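Local atomic coordinates of L-isoleucine-4-hydroxylase (Bacillus thuringiensis, PDB entry 6LNH), a protein that catalyses the iron(II)- and 2-oxoglutarate-dependent hydroxylation of L-isoleucine to (4S)-4-hydroxy-L-isoleucine, and also oxidises several related amino acids. Residues His24-Lys29 and Thr136-Lys141; Val176-Leu181 and Leu212-Phe217. All blocks are in the same frame, centred on the assembly; numbering follows the deposited sequence.

Interaction 1: His24-Lys29 and Thr136-Lys141; sequences HEFESK and TNIIDK
Glu-27 on the last turns of helix 19-29 faces Thr-136 in the loop that leaves helix 120-134, their CA atoms 7.2 Å apart, and side chains from the helix bridge the gap. Glu-27 makes the largest share of the contact. Its CG lies anti to the carbonyl carbon (chi1 -74°); the chain is extended beyond CG, and OE2 ends beside the loop backbone. There OE2 accepts the backbone N-H of Asn-137 (OE2 to N 2.5 Å, short for such a bond, N-H...O angle 161°). The amide of Asn-137 is turned 21° from the carboxylate plane. Its OD1 lies 2.7 Å from OE2 of Glu-27, two acceptors that form no hydrogen bond as modelled, so the placing of this amide group should be read with caution. On the apolar side, the side chains of Ile-138 and Glu-27 run alongside with opposite sense, CD1 of Ile-138 3.4 Å from CG of Glu-27. The same CD1 meets CE2 of Phe-26 at 4.2 Å, while CG2 of Thr-136 approaches CD2 of that ring at 4.1 Å. OG1 of Thr-136 is hydrogen-bonded to the carbonyl oxygen of Ala-133, tying the loop to the end of helix 120-134. The contact thus lays the N-terminal helix against this loop: Phe-26 also packs on Leu-32 of strand 31-34, and Ile-138 on Pro-175 and on Val-176 of strand 176-184.

Interaction 2: Val176-Leu181 and Leu212-Phe217; sequences VVFLHL and LETLVF
Strand residues 176-181 and 214-217 run antiparallel, their axes 4.6 Å apart at closest and their directions 164° apart, as neighbours in the larger sheet of the double-stranded beta-helix (cupin) fold. Val-177 with Phe-217 and Leu-179 with Leu-215 are hydrogen-bonded pairs; Phe-178 with Val-216 and His-180 with Thr-214 are non-hydrogen-bonded pairs. Beyond Thr-214 the backbone bonding continues into the preceding loop, where Leu-181 N donates to Glu-213 O and Leu-212 N to Leu-181 O. Side chains alternate between the faces. On the face of Val-177, Leu-179, Leu-215 and Phe-217, the ring of Phe-217 receives CG1 of Val-177 and CD2 of Leu-179 at its edge, the latter 4.0 Å from CE2. This ring also stacks on His-223, an iron ligand, and Val-177 touches Asp-172, another ligand, so this face backs the metal site. On the other face Phe-178 and Val-216 project in the same direction from neighbouring strands. Val-216 CG1, anti to the carbonyl carbon (chi1 -43°), comes within 3.3 Å of CD2 of Phe-178, and CB of Val-216 stands over one face of the Phe-178 ring, displaced from the ring centre. Phe-132 of helix 120-134 meets the Phe-178 ring edge-to-face. His-180 is held at both ring nitrogens: NE2 is hydrogen-bonded to OD2 of Asp-129, while ND1 shares a 2.7 Å hydrogen bond with Thr-214 OG1, which lies close to the imidazole plane.

The two contacts lie about 15 Å apart, centre to centre, and both segments of interaction 1 precede those of interaction 2 in the chain. Interaction 2 lies near the centre of the chain, within the seven-stranded sheet; interaction 1 lies farther out, where helix 19-29 and the loop after helix 120-134 meet. They touch directly: Phe-26 CD1 reaches Val-216 CG2 at 3.5 Å, and CG2 of Ile-138 rests on CG2 of Val-176 at 4.1 Å. Phe-26 also touches the backbone of Phe-217, whose side chain lies on the other face of the sheet, about 6 Å from the iron ion; helix and loop thus pack on the face opposite the iron.

Interaction 1: His24-Lys29 and Thr136-Lys141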
loop_
_atom_site.group_PDB
_atom_site.type_symbol
_atom_site.label_atom_id
_atom_site.label_comp_id
_atom_site.label_asym_id
_atom_site.label_seq_id
_atom_site.Cartn_x
_atom_site.Cartn_y
_atom_site.Cartn_z
ATOM N N HIS C 24 -30.961 -12.872 0.192
ATOM C CA HIS C 24 -31.703 -12.438 -1.020
ATOM C C HIS C 24 -30.727 -11.800 -2.014
ATOM O O HIS C 24 -30.836 -12.102 -3.213
ATOM C CB HIS C 24 -32.859 -11.501 -0.650
ATOM C CG HIS C 24 -33.667 -11.064 -1.825
ATOM N ND1 HIS C 24 -33.089 -10.755 -3.039
ATOM C CD2 HIS C 24 -34.996 -10.885 -1.981
ATOM C CE1 HIS C 24 -34.028 -10.402 -3.893
ATOM N NE2 HIS C 24 -35.208 -10.474 -3.268
ATOM N N GLU C 25 -29.811 -10.955 -1.530
ATOM C CA GLU C 25 -28.845 -10.326 -2.427
ATOM C C GLU C 25 -27.924 -11.361 -3.058
ATOM O O GLU C 25 -27.646 -11.306 -4.262
ATOM C CB GLU C 25 -28.027 -9.266 -1.688
ATOM C CG GLU C 25 -27.094 -8.492 -2.613
ATOM C CD GLU C 25 -26.437 -7.298 -1.947
ATOM O OE1 GLU C 25 -26.679 -7.070 -0.743
ATOM O OE2 GLU C 25 -25.679 -6.582 -2.637
ATOM N N PHE C 26 -27.434 -12.307 -2.256
ATOM C CA PHE C 26 -26.573 -13.361 -2.783
ATOM C C PHE C 26 -27.285 -14.165 -3.863
ATOM O O PHE C 26 -26.689 -14.501 -4.893
ATOM C CB PHE C 26 -26.116 -14.273 -1.642
ATOM C CG PHE C 26 -25.508 -15.569 -2.101
ATOM C CD1 PHE C 26 -24.288 -15.585 -2.754
ATOM C CD2 PHE C 26 -26.154 -16.772 -1.871
ATOM C CE1 PHE C 26 -23.721 -16.778 -3.171
ATOM C CE2 PHE C 26 -25.596 -17.965 -2.286
ATOM C CZ PHE C 26 -24.378 -17.970 -2.936
ATOM N N GLU C 27 -28.564 -14.478 -3.647
ATOM C CA GLU C 27 -29.306 -15.291 -4.605
ATOM C C GLU C 27 -29.545 -14.567 -5.927
ATOM O O GLU C 27 -29.522 -15.196 -6.991
ATOM C CB GLU C 27 -30.629 -15.725 -3.982
ATOM C CG GLU C 27 -30.427 -16.797 -2.943
ATOM C CD GLU C 27 -31.707 -17.272 -2.303
ATOM O OE1 GLU C 27 -32.696 -16.509 -2.281
ATOM O OE2 GLU C 27 -31.724 -18.427 -1.833
ATOM N N SER C 28 -29.782 -13.254 -5.891
ATOM C CA SER C 28 -30.011 -12.526 -7.136
ATOM C C SER C 28 -28.700 -12.197 -7.843
ATOM O O SER C 28 -28.652 -12.152 -9.079
ATOM C CB SER C 28 -30.819 -11.252 -6.873
ATOM O OG SER C 28 -29.980 -10.129 -6.704
ATOM N N LYS C 29 -27.630 -11.963 -7.078
ATOM C CA LYS C 29 -26.350 -11.575 -7.656
ATOM C C LYS C 29 -25.418 -12.752 -7.915
ATOM O O LYS C 29 -24.602 -12.686 -8.841
ATOM C CB LYS C 29 -25.646 -10.578 -6.734
ATOM C CG LYS C 29 -25.684 -9.132 -7.204
ATOM C CD LYS C 29 -25.300 -8.183 -6.077
ATOM C CE LYS C 29 -24.112 -8.722 -5.288
ATOM N NZ LYS C 29 -23.590 -7.750 -4.288
ATOM N N THR C 136 -30.589 -20.217 2.093
ATOM C CA THR C 136 -30.723 -20.015 0.662
ATOM C C THR C 136 -31.641 -21.088 0.080
ATOM O O THR C 136 -31.778 -22.184 0.630
ATOM C CB THR C 136 -29.352 -20.061 -0.020
ATOM O OG1 THR C 136 -28.835 -21.394 0.021
ATOM C CG2 THR C 136 -28.370 -19.135 0.682
ATOM N N ASN C 137 -32.267 -20.764 -1.053
ATOM C CA ASN C 137 -32.981 -21.759 -1.850
ATOM C C ASN C 137 -32.045 -22.622 -2.689
ATOM O O ASN C 137 -32.510 -23.567 -3.336
ATOM C CB ASN C 137 -34.062 -21.094 -2.721
ATOM C CG ASN C 137 -33.508 -20.082 -3.716
ATOM O OD1 ASN C 137 -32.308 -20.024 -3.977
ATOM N ND2 ASN C 137 -34.401 -19.270 -4.278
ATOM N N ILE C 138 -30.747 -22.306 -2.700
ATOM C CA ILE C 138 -29.780 -23.072 -3.481
ATOM C C ILE C 138 -29.564 -24.457 -2.880
ATOM O O ILE C 138 -29.459 -25.453 -3.607
ATOM C CB ILE C 138 -28.445 -22.309 -3.616
ATOM C CG1 ILE C 138 -28.609 -20.991 -4.381
ATOM C CG2 ILE C 138 -27.420 -23.154 -4.338
ATOM C CD1 ILE C 138 -29.079 -19.843 -3.565
ATOM N N ILE C 139 -29.499 -24.552 -1.557
ATOM C CA ILE C 139 -29.168 -25.808 -0.894
ATOM C C ILE C 139 -30.464 -26.562 -0.638
ATOM O O ILE C 139 -31.360 -26.071 0.059
ATOM C CB ILE C 139 -28.397 -25.563 0.412
ATOM C CG1 ILE C 139 -26.960 -25.134 0.107
ATOM C CG2 ILE C 139 -28.411 -26.810 1.294
ATOM C CD1 ILE C 139 -26.091 -26.237 -0.453
ATOM N N ASP C 140 -30.563 -27.757 -1.212
ATOM C CA ASP C 140 -31.743 -28.593 -1.051
ATOM C C ASP C 140 -31.628 -29.319 0.282
ATOM O O ASP C 140 -30.785 -30.207 0.450
ATOM C CB ASP C 140 -31.851 -29.553 -2.233
ATOM C CG ASP C 140 -32.905 -30.619 -2.038
ATOM O OD1 ASP C 140 -33.996 -30.309 -1.514
ATOM O OD2 ASP C 140 -32.641 -31.772 -2.439
ATOM N N LYS C 141 -32.495 -28.950 1.223
ATOM C CA LYS C 141 -32.524 -29.505 2.570
ATOM C C LYS C 141 -33.001 -30.947 2.604
ATOM O O LYS C 141 -33.125 -31.519 3.693
ATOM C CB LYS C 141 -33.403 -28.627 3.465
ATOM C CG LYS C 141 -32.628 -27.579 4.253
ATOM C CD LYS C 141 -31.760 -26.716 3.343
ATOM C CE LYS C 141 -32.404 -25.372 3.046
ATOM N NZ LYS C 141 -31.540 -24.511 2.175
#

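Interaction 2: Val176-Leu181 and Leu212-Phe217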
loop_
_atom_site.group_PDB
_atom_site.type_symbol
_atom_site.label_atom_id
_atom_site.label_comp_id
_atom_site.label_asym_id
_atom_site.label_seq_id
_atom_site.Cartn_x
_atom_site.Cartn_y
_atom_site.Cartn_z
ATOM N N VAL C 176 -22.322 -23.651 -2.938
ATOM C CA VAL C 176 -22.098 -22.496 -2.072
ATOM C C VAL C 176 -20.719 -22.625 -1.442
ATOM O O VAL C 176 -20.411 -23.645 -0.815
ATOM C CB VAL C 176 -23.176 -22.366 -0.977
ATOM C CG1 VAL C 176 -22.920 -21.125 -0.128
ATOM C CG2 VAL C 176 -24.570 -22.312 -1.583
ATOM N N VAL C 177 -19.895 -21.589 -1.603
ATOM C CA VAL C 177 -18.530 -21.569 -1.091
ATOM C C VAL C 177 -18.304 -20.258 -0.350
ATOM O O VAL C 177 -18.627 -19.184 -0.869
ATOM C CB VAL C 177 -17.497 -21.739 -2.224
ATOM C CG1 VAL C 177 -16.093 -21.406 -1.733
ATOM C CG2 VAL C 177 -17.550 -23.150 -2.783
ATOM N N PHE C 178 -17.748 -20.347 0.858
ATOM C CA PHE C 178 -17.366 -19.181 1.646
ATOM C C PHE C 178 -15.847 -19.037 1.615
ATOM O O PHE C 178 -15.126 -19.974 1.976
ATOM C CB PHE C 178 -17.854 -19.305 3.090
ATOM C CG PHE C 178 -19.333 -19.095 3.259
ATOM C CD1 PHE C 178 -20.238 -20.074 2.885
ATOM C CD2 PHE C 178 -19.814 -17.922 3.813
ATOM C CE1 PHE C 178 -21.600 -19.878 3.047
ATOM C CE2 PHE C 178 -21.173 -17.720 3.977
ATOM C CZ PHE C 178 -22.067 -18.699 3.592
ATOM N N LEU C 179 -15.369 -17.868 1.190
ATOM C CA LEU C 179 -13.948 -17.531 1.193
ATOM C C LEU C 179 -13.691 -16.546 2.330
ATOM O O LEU C 179 -14.169 -15.407 2.288
ATOM C CB LEU C 179 -13.536 -16.946 -0.158
ATOM C CG LEU C 179 -12.096 -16.468 -0.346
ATOM C CD1 LEU C 179 -11.142 -17.590 -0.061
ATOM C CD2 LEU C 179 -11.883 -15.947 -1.758
ATOM N N HIS C 180 -12.942 -16.978 3.342
ATOM C CA HIS C 180 -12.566 -16.132 4.469
ATOM C C HIS C 180 -11.066 -15.876 4.417
ATOM O O HIS C 180 -10.270 -16.817 4.500
ATOM C CB HIS C 180 -12.950 -16.777 5.803
ATOM C CG HIS C 180 -14.372 -17.239 5.866
ATOM N ND1 HIS C 180 -15.423 -16.383 6.115
ATOM C CD2 HIS C 180 -14.916 -18.469 5.718
ATOM C CE1 HIS C 180 -16.555 -17.065 6.113
ATOM N NE2 HIS C 180 -16.275 -18.334 5.876
ATOM N N LEU C 181 -10.683 -14.609 4.285
ATOM C CA LEU C 181 -9.281 -14.238 4.419
ATOM C C LEU C 181 -8.843 -14.374 5.872
ATOM O O LEU C 181 -9.485 -13.837 6.779
ATOM C CB LEU C 181 -9.061 -12.808 3.928
ATOM C CG LEU C 181 -7.632 -12.272 3.991
ATOM C CD1 LEU C 181 -6.694 -13.113 3.137
ATOM C CD2 LEU C 181 -7.597 -10.817 3.556
ATOM N N LEU C 212 -10.543 -11.855 8.233
ATOM C CA LEU C 212 -11.974 -12.241 8.371
ATOM C C LEU C 212 -12.828 -11.527 7.321
ATOM O O LEU C 212 -14.058 -11.598 7.437
ATOM C CB LEU C 212 -12.508 -12.099 9.801
ATOM C CG LEU C 212 -11.667 -12.788 10.870
ATOM C CD1 LEU C 212 -12.272 -12.585 12.247
ATOM C CD2 LEU C 212 -11.522 -14.268 10.560
ATOM N N GLU C 213 -12.202 -10.885 6.324
ATOM C CA GLU C 213 -13.018 -10.322 5.219
ATOM C C GLU C 213 -13.557 -11.543 4.470
ATOM O O GLU C 213 -12.793 -12.504 4.274
ATOM C CB GLU C 213 -12.225 -9.330 4.368
ATOM C CG GLU C 213 -12.321 -7.908 4.890
ATOM C CD GLU C 213 -11.826 -6.828 3.945
ATOM O OE1 GLU C 213 -10.636 -6.857 3.589
ATOM O OE2 GLU C 213 -12.634 -5.957 3.575
ATOM N N THR C 214 -14.807 -11.488 4.032
ATOM C CA THR C 214 -15.417 -12.706 3.515
ATOM C C THR C 214 -16.102 -12.456 2.179
ATOM O O THR C 214 -16.702 -11.398 1.961
ATOM C CB THR C 214 -16.421 -13.268 4.541
ATOM O OG1 THR C 214 -15.711 -13.710 5.706
ATOM C CG2 THR C 214 -17.209 -14.437 3.969
ATOM N N LEU C 215 -16.006 -13.445 1.291
ATOM C CA LEU C 215 -16.668 -13.441 -0.006
ATOM C C LEU C 215 -17.335 -14.794 -0.205
ATOM O O LEU C 215 -16.689 -15.836 -0.044
ATOM C CB LEU C 215 -15.672 -13.175 -1.137
ATOM C CG LEU C 215 -16.209 -12.744 -2.501
ATOM C CD1 LEU C 215 -15.042 -12.660 -3.462
ATOM C CD2 LEU C 215 -17.273 -13.700 -3.024
ATOM N N VAL C 216 -18.623 -14.781 -0.534
ATOM C CA VAL C 216 -19.396 -15.998 -0.758
ATOM C C VAL C 216 -19.718 -16.115 -2.247
ATOM O O VAL C 216 -20.111 -15.131 -2.886
ATOM C CB VAL C 216 -20.658 -16.021 0.128
ATOM C CG1 VAL C 216 -20.303 -15.556 1.534
ATOM C CG2 VAL C 216 -21.760 -15.163 -0.432
ATOM N N PHE C 217 -19.494 -17.302 -2.810
ATOM C CA PHE C 217 -19.721 -17.570 -4.225
ATOM C C PHE C 217 -20.857 -18.563 -4.425
ATOM O O PHE C 217 -20.952 -19.566 -3.712
ATOM C CB PHE C 217 -18.480 -18.149 -4.912
ATOM C CG PHE C 217 -17.239 -17.327 -4.756
ATOM C CD1 PHE C 217 -17.158 -16.049 -5.282
ATOM C CD2 PHE C 217 -16.126 -17.859 -4.127
ATOM C CE1 PHE C 217 -15.998 -15.307 -5.156
ATOM C CE2 PHE C 217 -14.967 -17.124 -3.995
ATOM C CZ PHE C 217 -14.902 -15.846 -4.509
#